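Local coordinates for aryl acylamidase (bacterium CSBL00001, PDB 4YJ6), which probably hydrolyses the amide bond of aryl acylamides, as a member of the amidase signature family of enzymes, at residues I35-I38 and E39-P43. Residues are numbered along the deposited sequence; the frame is centred on the assembly and turned at random.
Sequences IDLI and EQRDP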
loop_
_atom_site.group_PDB
_atom_site.type_symbol
_atom_site.label_atom_id
_atom_site.label_comp_id
_atom_site.label_asym_id
_atom_site.label_seq_id
_atom_site.Cartn_x
_atom_site.Cartn_y
_atom_site.Cartn_z
ATOM N N ILE A 35 -12.632 17.289 6.879
ATOM C CA ILE A 35 -13.905 16.642 7.147
ATOM C C ILE A 35 -14.885 17.036 6.037
ATOM O O ILE A 35 -15.619 16.200 5.520
ATOM C CB ILE A 35 -14.440 17.039 8.543
ATOM C CG1 ILE A 35 -13.651 16.302 9.628
ATOM C CG2 ILE A 35 -15.948 16.719 8.697
ATOM C CD1 ILE A 35 -13.910 16.832 11.100
ATOM N N ASP A 36 -14.875 18.307 5.663
ATOM C CA ASP A 36 -15.768 18.768 4.613
ATOM C C ASP A 36 -15.516 17.982 3.326
ATOM O O ASP A 36 -16.472 17.561 2.649
ATOM C CB ASP A 36 -15.570 20.250 4.319
ATOM C CG ASP A 36 -16.056 21.153 5.439
ATOM O OD1 ASP A 36 -16.863 20.692 6.281
ATOM O OD2 ASP A 36 -15.609 22.328 5.450
ATOM N N LEU A 37 -14.237 17.787 2.983
ATOM C CA LEU A 37 -13.888 17.042 1.761
ATOM C C LEU A 37 -14.341 15.582 1.849
ATOM O O LEU A 37 -14.832 15.030 0.873
ATOM C CB LEU A 37 -12.369 17.087 1.496
ATOM C CG LEU A 37 -11.830 18.430 1.038
ATOM C CD1 LEU A 37 -10.319 18.386 0.975
ATOM C CD2 LEU A 37 -12.399 18.806 -0.344
ATOM N N ILE A 38 -14.158 14.952 3.009
ATOM C CA ILE A 38 -14.603 13.585 3.162
ATOM C C ILE A 38 -16.114 13.535 3.003
ATOM O O ILE A 38 -16.640 12.689 2.295
ATOM C CB ILE A 38 -14.207 12.991 4.543
ATOM C CG1 ILE A 38 -12.669 12.830 4.630
ATOM C CG2 ILE A 38 -14.935 11.683 4.761
ATOM C CD1 ILE A 38 -12.135 12.483 6.077
ATOM N N GLU A 39 -16.829 14.421 3.699
ATOM C CA GLU A 39 -18.281 14.360 3.648
ATOM C C GLU A 39 -18.827 14.631 2.245
ATOM O O GLU A 39 -19.850 14.072 1.855
ATOM C CB GLU A 39 -18.885 15.333 4.686
ATOM C CG GLU A 39 -18.556 14.918 6.104
ATOM C CD GLU A 39 -19.118 13.545 6.456
ATOM O OE1 GLU A 39 -20.315 13.281 6.180
ATOM O OE2 GLU A 39 -18.356 12.717 6.996
ATOM N N GLN A 40 -18.133 15.475 1.492
ATOM C CA GLN A 40 -18.576 15.898 0.176
ATOM C C GLN A 40 -18.203 14.868 -0.901
ATOM O O GLN A 40 -18.989 14.597 -1.809
ATOM C CB GLN A 40 -17.909 17.222 -0.175
ATOM C CG GLN A 40 -18.295 17.730 -1.559
ATOM C CD GLN A 40 -17.426 18.878 -2.044
ATOM O OE1 GLN A 40 -16.254 18.974 -1.689
ATOM N NE2 GLN A 40 -17.999 19.747 -2.879
ATOM N N ARG A 41 -17.009 14.289 -0.775
ATOM C CA ARG A 41 -16.386 13.555 -1.893
ATOM C C ARG A 41 -16.354 12.039 -1.680
ATOM O O ARG A 41 -16.386 11.269 -2.641
ATOM C CB ARG A 41 -14.960 14.078 -2.122
ATOM C CG ARG A 41 -14.900 15.520 -2.624
ATOM C CD ARG A 41 -13.496 15.943 -2.965
ATOM N NE ARG A 41 -13.046 15.325 -4.220
ATOM C CZ ARG A 41 -13.277 15.831 -5.425
ATOM N NH1 ARG A 41 -13.922 17.002 -5.557
ATOM N NH2 ARG A 41 -12.832 15.200 -6.498
ATOM N N ASP A 42 -16.356 11.599 -0.425
ATOM C CA ASP A 42 -16.243 10.171 -0.152
ATOM C C ASP A 42 -17.517 9.382 -0.406
ATOM O O ASP A 42 -17.442 8.201 -0.607
ATOM C CB ASP A 42 -15.726 9.899 1.277
ATOM C CG ASP A 42 -15.371 8.421 1.496
ATOM O OD1 ASP A 42 -14.534 7.917 0.741
ATOM O OD2 ASP A 42 -15.966 7.772 2.362
ATOM N N PRO A 43 -18.703 10.023 -0.398
ATOM C CA PRO A 43 -19.884 9.199 -0.701
ATOM C C PRO A 43 -19.756 8.369 -1.972
ATOM O O PRO A 43 -20.159 7.211 -1.945
ATOM C CB PRO A 43 -21.012 10.237 -0.842
ATOM C CG PRO A 43 -20.626 11.283 0.180
ATOM C CD PRO A 43 -19.086 11.381 0.053
#
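Arg41 settles on Leu37 one turn back along the helix, and its side chain illustrates how a long residue can use its stem and its charged end for different tasks. CB starts 3.1 Å from Leu37 O, the carbonyl that accepts the bond from Arg41 N, and CG stays near the same oxygen at 3.5 Å. With CG set opposite the carbonyl carbon (chi1 -67°), the stem runs alongside Leu37 in the same direction, which brings CD to 4.0 Å from Leu37 CD2. There the chain bends at chi3 (74°) and turns the guanidinium out of this pairing: NE forms a salt bridge with Asp173, while NH2 makes a weak hydrogen bond to the carbonyl of Pro490 near the C-terminus.

The backbone here belongs to the C-terminal half of helix 27-45 in the amidase fold, and four successive i to i+4 bonds tie its turns together, from Glu39 N to Ile35 O at 2.8 Å through to Asp42 N to Ile38 O at 2.9 Å. The series breaks at Pro43, whose ring nitrogen has no hydrogen to give; its CD lies 3.6 Å from Ile38 O, and the helix kinks.

On the inward side Ile38 CG2 rests 4.0 Å from Asp42 CB, the two side chains pointing the same way, and Ile38 packs on Leu128 of strand 126-131. Beyond CB the Asp42 carboxylate turns away from Ile38 and accepts hydrogen bonds from the backbone N-H groups of Ala47 and Val48, one oxygen to each, joining the helix to the start of strand 48-51.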